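Galacto-N-biose/lacto-N-biose I transporter substrate-binding protein (Bifidobacterium longum, PDB 2Z8F) binds galacto-N-biose and lacto-N-biose and probably delivers them to its ABC transporter, here holding lacto-N-tetraose. Local coordinates at residues Arg23-Ser27 against Glu28-Leu32; Ala272-Gly275 against Asp276-Gly279; Ala237-Asp241 against Gly242-Gly246. All blocks are in the same frame, centred on the assembly; numbering follows the deposited sequence.

Overall arrangement
Contact 1 lies at the sugar itself: Arg23, Leu24 and Pro25 line the glycan pocket, whereas the other two contacts stand back from it. In contact 3 the side chain of Ile239 is about 13 Å from the bound N-acetylglucosamine. Contacts 1 and 3 have centres about 23 Å apart, yet both lean on helix 254-261, through Pro25 and Met30 in one and Ile239 in the other. Contacts 2 and 3 are about 8 Å apart at their nearest atoms and are linked by strand 246-250, which contact 3 leads into and contact 2 packs against at Val248. Contact 2 is farthest from contact 1, about 30 Å between centres.

Contact 1 of 3, residues Arg23-Ser27 against Glu28-Leu32; sequences RLPDS and EGMTL. With NAG (2-acetamido-2-deoxy-beta-D-glucopyranose), chain C; GAL (beta-D-galactopyranose), chain B.
Met30 folds back on Pro25 and Ser27 round a tight bend. The two side chains Met30 and Pro25 cross at about a right angle, and the extended chain lays SD and CE against Pro25 CG, CE at 3.6 Å. A long unbranched side chain suits the place because its sulfur can also receive a weak hydrogen bond, Ser27 N lying 3.4 Å from Met30 SD. The backbone closes the bend more firmly, Met30 N donating to Ser27 O at 3.1 Å in a type II beta turn from Ser27 to Met30. Gly29 sits in its third position at positive phi, where a side chain would press on the preceding carbonyl. A water donates to Met30 O and only weakly to Ser27 O.

Across the loop Asp26 meets Leu32, whose methyl CD2 lies 3.8 Å from Asp26 CB. Leu32 occupies the N-cap of helix 33-43 but has no polar group to offer; Asp26 OD1 instead accepts from Val33 N, and the helix end would probably favour its negative charge.

At the other end, Arg23 is extended from CG to NE. Its NH1 gives weak bonds to the sugar, 3.1 Å to NAG O3, which lies in the guanidinium plane at its edge, and 3.0 Å to the acetamido oxygen NAG O7. A salt bridge from NH2 to Glu84 positions the group. Pro25 CD comes to 3.6 Å from GAL O6, and Gln321 packs on Leu24, Pro25 and Met30. This loop between strand 16-22 and helix 33-43 carries part of a solute-binding protein's sugar pocket, its contacts consistent with recognition of the acetamido group and the glycosidic oxygen NAG O3.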
ATOM      1  N   ARG A  23      10.011   3.353  -6.635  1.00 17.12           N
ATOM      2  CA  ARG A  23      10.263   3.525  -5.216  1.00 17.01           C
ATOM      3  C   ARG A  23      10.178   2.183  -4.464  1.00 17.32           C
ATOM      4  O   ARG A  23       9.659   2.089  -3.349  1.00 17.12           O
ATOM      5  CB  ARG A  23       9.414   4.645  -4.606  1.00 17.13           C
ATOM      6  CG  ARG A  23       7.905   4.567  -4.946  1.00 15.63           C
ATOM      7  CD  ARG A  23       7.162   5.723  -4.260  1.00 18.38           C
ATOM      8  NE  ARG A  23       5.737   5.795  -4.590  1.00 15.54           N
ATOM      9  CZ  ARG A  23       4.762   5.196  -3.908  1.00 15.02           C
ATOM     10  NH1 ARG A  23       5.034   4.393  -2.882  1.00 15.12           N
ATOM     11  NH2 ARG A  23       3.489   5.417  -4.291  1.00 15.86           N
ATOM     12  N   LEU A  24      10.757   1.141  -5.074  1.00 17.11           N
ATOM     13  CA  LEU A  24      10.902  -0.126  -4.397  1.00 16.94           C
ATOM     14  C   LEU A  24      12.063  -0.058  -3.406  1.00 17.62           C
ATOM     15  O   LEU A  24      13.006   0.724  -3.637  1.00 18.19           O
ATOM     16  CB  LEU A  24      11.080  -1.278  -5.413  1.00 15.80           C
ATOM     17  CG  LEU A  24       9.884  -1.419  -6.395  1.00 15.58           C
ATOM     18  CD1 LEU A  24      10.122  -2.549  -7.396  1.00 15.18           C
ATOM     19  CD2 LEU A  24       8.538  -1.614  -5.692  1.00 19.87           C
ATOM     20  N   PRO A  25      11.994  -0.847  -2.322  1.00 18.08           N
ATOM     21  CA  PRO A  25      12.936  -0.663  -1.214  1.00 17.96           C
ATOM     22  C   PRO A  25      14.402  -0.973  -1.534  1.00 18.79           C
ATOM     23  O   PRO A  25      15.279  -0.272  -1.025  1.00 19.17           O
ATOM     24  CB  PRO A  25      12.394  -1.576  -0.102  1.00 19.39           C
ATOM     25  CG  PRO A  25      11.492  -2.578  -0.796  1.00 19.11           C
ATOM     26  CD  PRO A  25      10.970  -1.878  -2.025  1.00 16.31           C
ATOM     27  N   ASP A  26      14.680  -1.995  -2.342  1.00 19.31           N
ATOM     28  CA  ASP A  26      16.092  -2.307  -2.659  1.00 19.31           C
ATOM     29  C   ASP A  26      16.933  -2.505  -1.373  1.00 19.97           C
ATOM     30  O   ASP A  26      18.117  -2.108  -1.299  1.00 20.40           O
ATOM     31  CB  ASP A  26      16.715  -1.215  -3.558  1.00 19.04           C
ATOM     32  CG  ASP A  26      16.500  -1.451  -5.067  1.00 19.94           C
ATOM     33  OD1 ASP A  26      16.113  -2.575  -5.486  1.00 19.42           O
ATOM     34  OD2 ASP A  26      16.752  -0.496  -5.842  1.00 20.83           O
ATOM     35  N   SER A  27      16.333  -3.125  -0.365  1.00 19.92           N
ATOM     36  CA  SER A  27      17.006  -3.419   0.912  1.00 21.73           C
ATOM     37  C   SER A  27      17.948  -4.610   0.795  1.00 22.14           C
ATOM     38  O   SER A  27      17.861  -5.391  -0.141  1.00 21.45           O
ATOM     39  CB  SER A  27      15.983  -3.773   1.979  1.00 22.54           C
ATOM     40  OG  SER A  27      15.108  -2.695   2.185  1.00 27.04           O
ATOM     41  N   GLU A  28      18.828  -4.767   1.783  1.00 23.43           N
ATOM     42  CA  GLU A  28      19.694  -5.938   1.858  1.00 25.05           C
ATOM     43  C   GLU A  28      18.855  -7.212   1.848  1.00 24.92           C
ATOM     44  O   GLU A  28      17.776  -7.263   2.443  1.00 26.21           O
ATOM     45  CB  GLU A  28      20.596  -5.866   3.101  1.00 25.14           C
ATOM     46  CG  GLU A  28      21.638  -4.748   3.037  1.00 27.59           C
ATOM     47  CD  GLU A  28      22.451  -4.584   4.316  1.00 30.14           C
ATOM     48  OE1 GLU A  28      22.140  -5.246   5.334  1.00 32.15           O
ATOM     49  OE2 GLU A  28      23.401  -3.768   4.309  1.00 30.89           O
ATOM     50  N   GLY A  29      19.304  -8.221   1.097  1.00 24.88           N
ATOM     51  CA  GLY A  29      18.563  -9.485   1.001  1.00 24.09           C
ATOM     52  C   GLY A  29      17.618  -9.569  -0.191  1.00 24.14           C
ATOM     53  O   GLY A  29      17.195 -10.661  -0.598  1.00 25.65           O
ATOM     54  N   MET A  30      17.275  -8.414  -0.741  1.00 21.87           N
ATOM     55  CA  MET A  30      16.394  -8.323  -1.899  1.00 20.67           C
ATOM     56  C   MET A  30      17.141  -8.458  -3.234  1.00 20.11           C
ATOM     57  O   MET A  30      18.350  -8.140  -3.328  1.00 20.29           O
ATOM     58  CB  MET A  30      15.671  -6.985  -1.852  1.00 20.27           C
ATOM     59  CG  MET A  30      14.816  -6.854  -0.602  1.00 20.17           C
ATOM     60  SD  MET A  30      13.796  -5.391  -0.712  1.00 19.01           S
ATOM     61  CE  MET A  30      12.612  -5.677   0.634  1.00 19.69           C
ATOM     62  N   THR A  31      16.431  -8.916  -4.260  1.00 19.91           N
ATOM     63  CA  THR A  31      16.958  -8.882  -5.632  1.00 20.33           C
ATOM     64  C   THR A  31      16.769  -7.459  -6.130  1.00 20.09           C
ATOM     65  O   THR A  31      15.649  -6.987  -6.330  1.00 20.34           O
ATOM     66  CB  THR A  31      16.264  -9.924  -6.568  1.00 20.27           C
ATOM     67  OG1 THR A  31      16.429 -11.234  -6.016  1.00 21.52           O
ATOM     68  CG2 THR A  31      16.841  -9.861  -7.984  1.00 21.53           C
ATOM     69  N   LEU A  32      17.878  -6.738  -6.282  1.00 19.69           N
ATOM     70  CA  LEU A  32      17.791  -5.322  -6.558  1.00 18.91           C
ATOM     71  C   LEU A  32      17.147  -5.033  -7.896  1.00 18.18           C
ATOM     72  O   LEU A  32      17.337  -5.780  -8.856  1.00 18.18           O
ATOM     73  CB  LEU A  32      19.196  -4.703  -6.565  1.00 19.59           C
ATOM     74  CG  LEU A  32      19.912  -4.851  -5.227  1.00 20.30           C
ATOM     75  CD1 LEU A  32      21.382  -4.484  -5.447  1.00 23.24           C
ATOM     76  CD2 LEU A  32      19.301  -3.935  -4.174  1.00 23.91           C
TER
HETATM   77  C1  NAG C   3       4.628   4.844   2.255  1.00 17.18           C
HETATM   78  C2  NAG C   3       4.251   4.120   0.962  1.00 15.61           C
HETATM   79  C3  NAG C   3       4.869   2.722   0.813  1.00 15.90           C
HETATM   80  C4  NAG C   3       6.383   2.777   1.162  1.00 16.84           C
HETATM   81  C5  NAG C   3       6.521   3.436   2.539  1.00 17.88           C
HETATM   82  C6  NAG C   3       7.965   3.399   3.048  1.00 21.08           C
HETATM   83  C7  NAG C   3       2.151   4.511  -0.159  1.00 16.02           C
HETATM   84  C8  NAG C   3       0.655   4.349  -0.116  1.00 16.90           C
HETATM   85  N2  NAG C   3       2.779   4.039   0.904  1.00 16.83           N
HETATM   86  O3  NAG C   3       4.572   2.414  -0.542  1.00 15.72           O
HETATM   87  O4  NAG C   3       6.881   1.464   1.235  1.00 19.40           O
HETATM   88  O5  NAG C   3       6.036   4.763   2.431  1.00 18.68           O
HETATM   89  O6  NAG C   3       8.754   4.201   2.206  1.00 21.50           O
HETATM   90  O7  NAG C   3       2.676   5.021  -1.149  1.00 17.59           O
HETATM   91  C1  GAL B   4       4.485   1.009  -0.836  1.00 14.68           C
HETATM   92  C2  GAL B   4       3.646   0.867  -2.102  1.00 16.01           C
HETATM   93  C3  GAL B   4       3.650  -0.589  -2.538  1.00 15.43           C
HETATM   94  C4  GAL B   4       5.097  -1.097  -2.696  1.00 16.11           C
HETATM   95  C5  GAL B   4       5.880  -0.878  -1.399  1.00 15.38           C
HETATM   96  C6  GAL B   4       7.359  -1.241  -1.528  1.00 15.13           C
HETATM   97  O2  GAL B   4       2.311   1.248  -1.805  1.00 17.22           O
HETATM   98  O3  GAL B   4       2.935  -0.676  -3.741  1.00 15.59           O
HETATM   99  O4  GAL B   4       5.645  -0.393  -3.777  1.00 15.61           O
HETATM  100  O5  GAL B   4       5.816   0.496  -1.028  1.00 15.28           O
HETATM  101  O6  GAL B   4       7.935  -1.312  -0.239  1.00 16.87           O
HETATM  102  O   HOH W   1      20.292  -6.866  -2.023  1.00 32.05           O

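Contact 2 of 3, residues Ala272-Gly275 against Asp276-Gly279; sequences AQLG and DWFG
With CG anti to its own carbonyl carbon (chi1 -48°), Trp277 swings its indole back over Gly275, while Phe278, with the same first torsion, places its CE2 beside Leu274. Gly275 CA sits 3.7 Å from the centroid of the five-membered ring of Trp277 and 21° off its normal, a CH-pi contact over the face. Gly275 N lies above the same face, offset toward the rim. With the indole lying here, any CB on Gly275 would clash, 2.3 Å from Trp277 NE1.

Leu274 fills the space beside the glycine, its CD2 at 4.0 Å from Phe278 CE2, the two side chains crossing at about a right angle. One face of the Phe278 ring carries Trp277 CB over its centre, and Phe278 CZ stands in the indole plane at its edge. These residues belong to the chain that follows the outer strand 269-273 of a three-stranded antiparallel sheet, where it bends in an inverse gamma turn centred on Asp276: Trp277 N gives Gly275 O a weak bond of 2.9 Å.

Asp276 OD1 accepts from Ala281 N, tying the turn to the chain beyond it. Trp277 NE1 donates to Pro150 O, and Phe215 meets the indole nearly parallel but Phe278 edge-to-face. Replacing Trp277 by an alanine would probably leave Pro150 O without the indole N-H and open a gap over Gly275. Leu185 and Val248 touch both Leu274 and Phe278.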
ATOM      1  N   ALA A 272      -1.930 -13.421  10.243  1.00 17.89           N
ATOM      2  CA  ALA A 272      -3.359 -13.790  10.316  1.00 17.43           C
ATOM      3  C   ALA A 272      -4.154 -12.808   9.448  1.00 17.98           C
ATOM      4  O   ALA A 272      -3.727 -11.693   9.207  1.00 17.63           O
ATOM      5  CB  ALA A 272      -3.835 -13.693  11.737  1.00 17.97           C
ATOM      6  N   GLN A 273      -5.336 -13.231   8.992  1.00 17.61           N
ATOM      7  CA  GLN A 273      -6.288 -12.291   8.411  1.00 18.91           C
ATOM      8  C   GLN A 273      -6.757 -11.296   9.474  1.00 18.88           C
ATOM      9  O   GLN A 273      -6.764 -11.621  10.656  1.00 19.61           O
ATOM     10  CB  GLN A 273      -7.501 -13.055   7.889  1.00 18.30           C
ATOM     11  CG  GLN A 273      -7.173 -14.087   6.806  1.00 20.66           C
ATOM     12  CD  GLN A 273      -6.451 -13.483   5.616  1.00 21.74           C
ATOM     13  OE1 GLN A 273      -6.920 -12.503   5.016  1.00 24.28           O
ATOM     14  NE2 GLN A 273      -5.300 -14.060   5.260  1.00 19.72           N
ATOM     15  N   LEU A 274      -7.127 -10.083   9.050  1.00 19.03           N
ATOM     16  CA  LEU A 274      -7.741  -9.138   9.968  1.00 20.15           C
ATOM     17  C   LEU A 274      -8.964  -9.753  10.611  1.00 20.14           C
ATOM     18  O   LEU A 274      -9.755 -10.405   9.925  1.00 21.05           O
ATOM     19  CB  LEU A 274      -8.210  -7.917   9.201  1.00 20.33           C
ATOM     20  CG  LEU A 274      -7.176  -6.967   8.622  1.00 22.35           C
ATOM     21  CD1 LEU A 274      -7.973  -5.827   8.028  1.00 21.74           C
ATOM     22  CD2 LEU A 274      -6.266  -6.460   9.715  1.00 20.17           C
ATOM     23  N   GLY A 275      -9.124  -9.518  11.905  1.00 20.39           N
ATOM     24  CA  GLY A 275     -10.349  -9.872  12.601  1.00 20.78           C
ATOM     25  C   GLY A 275     -11.421  -8.875  12.215  1.00 19.98           C
ATOM     26  O   GLY A 275     -11.180  -7.938  11.437  1.00 20.33           O
ATOM     27  N   ASP A 276     -12.606  -9.071  12.783  1.00 20.22           N
ATOM     28  CA  ASP A 276     -13.724  -8.185  12.506  1.00 20.51           C
ATOM     29  C   ASP A 276     -13.674  -6.992  13.464  1.00 20.18           C
ATOM     30  O   ASP A 276     -14.577  -6.791  14.298  1.00 21.09           O
ATOM     31  CB  ASP A 276     -15.032  -8.968  12.611  1.00 20.73           C
ATOM     32  CG  ASP A 276     -16.215  -8.172  12.137  1.00 23.07           C
ATOM     33  OD1 ASP A 276     -16.013  -7.191  11.411  1.00 27.20           O
ATOM     34  OD2 ASP A 276     -17.357  -8.523  12.508  1.00 23.66           O
ATOM     35  N   TRP A 277     -12.596  -6.215  13.362  1.00 17.85           N
ATOM     36  CA  TRP A 277     -12.343  -5.147  14.337  1.00 18.00           C
ATOM     37  C   TRP A 277     -12.745  -3.749  13.887  1.00 17.38           C
ATOM     38  O   TRP A 277     -12.777  -2.819  14.719  1.00 17.04           O
ATOM     39  CB  TRP A 277     -10.854  -5.119  14.761  1.00 18.01           C
ATOM     40  CG  TRP A 277     -10.324  -6.459  15.134  1.00 17.37           C
ATOM     41  CD1 TRP A 277     -10.971  -7.441  15.833  1.00 17.58           C
ATOM     42  CD2 TRP A 277      -9.019  -6.970  14.837  1.00 17.27           C
ATOM     43  NE1 TRP A 277     -10.163  -8.550  15.952  1.00 17.57           N
ATOM     44  CE2 TRP A 277      -8.951  -8.277  15.364  1.00 18.85           C
ATOM     45  CE3 TRP A 277      -7.906  -6.454  14.147  1.00 19.37           C
ATOM     46  CZ2 TRP A 277      -7.810  -9.085  15.233  1.00 19.12           C
ATOM     47  CZ3 TRP A 277      -6.765  -7.272  14.014  1.00 18.23           C
ATOM     48  CH2 TRP A 277      -6.736  -8.567  14.550  1.00 18.61           C
ATOM     49  N   PHE A 278     -13.039  -3.610  12.589  1.00 17.71           N
ATOM     50  CA  PHE A 278     -13.160  -2.317  11.929  1.00 17.83           C
ATOM     51  C   PHE A 278     -14.497  -2.117  11.241  1.00 17.98           C
ATOM     52  O   PHE A 278     -14.620  -1.260  10.371  1.00 18.02           O
ATOM     53  CB  PHE A 278     -12.019  -2.143  10.891  1.00 17.98           C
ATOM     54  CG  PHE A 278     -10.655  -2.485  11.434  1.00 18.15           C
ATOM     55  CD1 PHE A 278      -9.973  -1.585  12.257  1.00 19.09           C
ATOM     56  CD2 PHE A 278     -10.054  -3.705  11.122  1.00 17.71           C
ATOM     57  CE1 PHE A 278      -8.718  -1.899  12.776  1.00 17.97           C
ATOM     58  CE2 PHE A 278      -8.812  -4.048  11.649  1.00 19.08           C
ATOM     59  CZ  PHE A 278      -8.137  -3.140  12.479  1.00 18.13           C
ATOM     60  N   GLY A 279     -15.503  -2.910  11.640  1.00 17.19           N
ATOM     61  CA  GLY A 279     -16.771  -2.918  10.874  1.00 19.06           C
ATOM     62  C   GLY A 279     -16.598  -3.502   9.476  1.00 19.42           C
ATOM     63  O   GLY A 279     -17.438  -3.272   8.586  1.00 20.59           O
TER

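Contact 3 of 3, residues Ala237-Asp241 against Gly242-Gly246; sequences ASIKD and GSLIG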
ATOM      1  N   ALA A 237      12.447   0.124  17.178  1.00 25.63           N
ATOM      2  CA  ALA A 237      12.842  -0.164  18.558  1.00 25.58           C
ATOM      3  C   ALA A 237      11.775  -0.952  19.317  1.00 25.53           C
ATOM      4  O   ALA A 237      12.107  -1.838  20.110  1.00 26.63           O
ATOM      5  CB  ALA A 237      13.202   1.122  19.301  1.00 26.03           C
ATOM      6  N   SER A 238      10.495  -0.668  19.047  1.00 24.61           N
ATOM      7  CA  SER A 238       9.408  -1.359  19.737  1.00 24.28           C
ATOM      8  C   SER A 238       9.294  -2.810  19.308  1.00 23.61           C
ATOM      9  O   SER A 238       8.839  -3.631  20.092  1.00 23.77           O
ATOM     10  CB  SER A 238       8.057  -0.646  19.570  1.00 24.89           C
ATOM     11  OG  SER A 238       7.550  -0.783  18.255  1.00 24.13           O
ATOM     12  N   ILE A 239       9.709  -3.118  18.077  1.00 24.41           N
ATOM     13  CA  ILE A 239       9.772  -4.510  17.621  1.00 24.33           C
ATOM     14  C   ILE A 239      11.008  -5.194  18.223  1.00 25.56           C
ATOM     15  O   ILE A 239      10.913  -6.304  18.780  1.00 25.20           O
ATOM     16  CB  ILE A 239       9.824  -4.662  16.069  1.00 25.42           C
ATOM     17  CG1 ILE A 239       8.737  -3.837  15.374  1.00 24.35           C
ATOM     18  CG2 ILE A 239       9.657  -6.152  15.677  1.00 23.87           C
ATOM     19  CD1 ILE A 239       8.988  -3.626  13.881  1.00 25.28           C
ATOM     20  N   LYS A 240      12.148  -4.518  18.107  1.00 27.27           N
ATOM     21  CA  LYS A 240      13.434  -5.069  18.584  1.00 28.34           C
ATOM     22  C   LYS A 240      13.406  -5.421  20.065  1.00 28.84           C
ATOM     23  O   LYS A 240      13.943  -6.475  20.472  1.00 29.55           O
ATOM     24  CB  LYS A 240      14.582  -4.087  18.346  1.00 28.80           C
ATOM     25  CG  LYS A 240      14.939  -3.817  16.913  1.00 30.85           C
ATOM     26  CD  LYS A 240      16.147  -2.890  16.880  1.00 33.49           C
ATOM     27  CE  LYS A 240      16.226  -2.056  15.626  1.00 35.71           C
ATOM     28  NZ  LYS A 240      16.431  -2.878  14.415  1.00 38.17           N
ATOM     29  N   ASP A 241      12.782  -4.542  20.860  1.00 29.09           N
ATOM     30  CA  ASP A 241      12.746  -4.676  22.321  1.00 29.40           C
ATOM     31  C   ASP A 241      11.626  -5.562  22.837  1.00 28.77           C
ATOM     32  O   ASP A 241      11.451  -5.705  24.045  1.00 28.83           O
ATOM     33  CB  ASP A 241      12.782  -3.309  23.031  1.00 29.55           C
ATOM     34  CG  ASP A 241      11.506  -2.483  22.865  1.00 31.36           C
ATOM     35  OD1 ASP A 241      10.403  -3.039  22.637  1.00 30.19           O
ATOM     36  OD2 ASP A 241      11.613  -1.244  23.009  1.00 31.47           O
ATOM     37  N   GLY A 242      10.851  -6.131  21.910  1.00 27.79           N
ATOM     38  CA  GLY A 242       9.860  -7.134  22.251  1.00 26.93           C
ATOM     39  C   GLY A 242       8.538  -6.572  22.742  1.00 25.88           C
ATOM     40  O   GLY A 242       7.677  -7.337  23.169  1.00 26.25           O
ATOM     41  N   SER A 243       8.365  -5.253  22.709  1.00 25.40           N
ATOM     42  CA  SER A 243       7.144  -4.663  23.293  1.00 24.78           C
ATOM     43  C   SER A 243       5.972  -4.692  22.318  1.00 23.32           C
ATOM     44  O   SER A 243       4.846  -5.009  22.722  1.00 22.94           O
ATOM     45  CB  SER A 243       7.369  -3.250  23.824  1.00 24.58           C
ATOM     46  OG  SER A 243       7.817  -2.363  22.821  1.00 28.46           O
ATOM     47  N   LEU A 244       6.252  -4.380  21.049  1.00 22.39           N
ATOM     48  CA  LEU A 244       5.210  -4.490  19.993  1.00 20.73           C
ATOM     49  C   LEU A 244       5.156  -5.936  19.508  1.00 20.17           C
ATOM     50  O   LEU A 244       6.083  -6.419  18.857  1.00 20.22           O
ATOM     51  CB  LEU A 244       5.452  -3.522  18.821  1.00 21.30           C
ATOM     52  CG  LEU A 244       4.372  -3.516  17.721  1.00 20.50           C
ATOM     53  CD1 LEU A 244       3.039  -3.020  18.302  1.00 19.92           C
ATOM     54  CD2 LEU A 244       4.809  -2.657  16.521  1.00 20.65           C
ATOM     55  N   ILE A 245       4.042  -6.621  19.804  1.00 18.71           N
ATOM     56  CA  ILE A 245       3.913  -8.057  19.550  1.00 18.36           C
ATOM     57  C   ILE A 245       2.746  -8.360  18.605  1.00 18.17           C
ATOM     58  O   ILE A 245       2.467  -9.511  18.280  1.00 18.14           O
ATOM     59  CB  ILE A 245       3.796  -8.899  20.851  1.00 17.58           C
ATOM     60  CG1 ILE A 245       2.643  -8.430  21.739  1.00 17.71           C
ATOM     61  CG2 ILE A 245       5.132  -8.820  21.620  1.00 18.45           C
ATOM     62  CD1 ILE A 245       2.285  -9.414  22.849  1.00 19.60           C
ATOM     63  N   GLY A 246       2.088  -7.310  18.156  1.00 17.09           N
ATOM     64  CA  GLY A 246       1.018  -7.493  17.176  1.00 17.38           C
ATOM     65  C   GLY A 246       0.710  -6.179  16.512  1.00 17.22           C
ATOM     66  O   GLY A 246       0.758  -5.116  17.152  1.00 17.27           O
TER
HETATM   67  O   HOH W   2       8.508  -7.636  19.225  1.00 24.13           O
HETATM   68  O   HOH W   3       9.652   0.612  22.729  1.00 46.81           O
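Ser238 and Leu244 meet where helix 233-240 ends, on the tightly packed side. Leu244 N donates almost straight to Ser238 O, 2.9 Å away at 171°, and approaches from above the carbonyl plane; Ser243 N adds a weak bond to the same oxygen. With Gly242 N bonded to Ile239 O at 3.1 Å, the helix end resembles a Schellman ending, though its 6→1 bond is weak. Gly242 supplies the positive phi at which the chain leaves the helix. Leu244 CB rests 3.5 Å from Ser238 OG, which is held by Phe235 O, while Ile239 turns its side chain onto helix 254-261. A water bridges the carbonyls Ile239 O and Leu244 O.

The Asp241 side is more exposed to solvent. Asp241 has CG between the backbone N and the carbonyl carbon (chi1 70°), which brings OD1 to Ser243. That oxygen takes two donors: Ser243 OG at 2.7 Å on its syn lone pair, and Ser243 N at 3.0 Å in an Asx turn. A second water donates to Asp241 OD2 at 2.7 Å. An acid at a helix C-terminus normally faces the unfavourable end of the dipole; two donors from one serine and a water probably ease that cost.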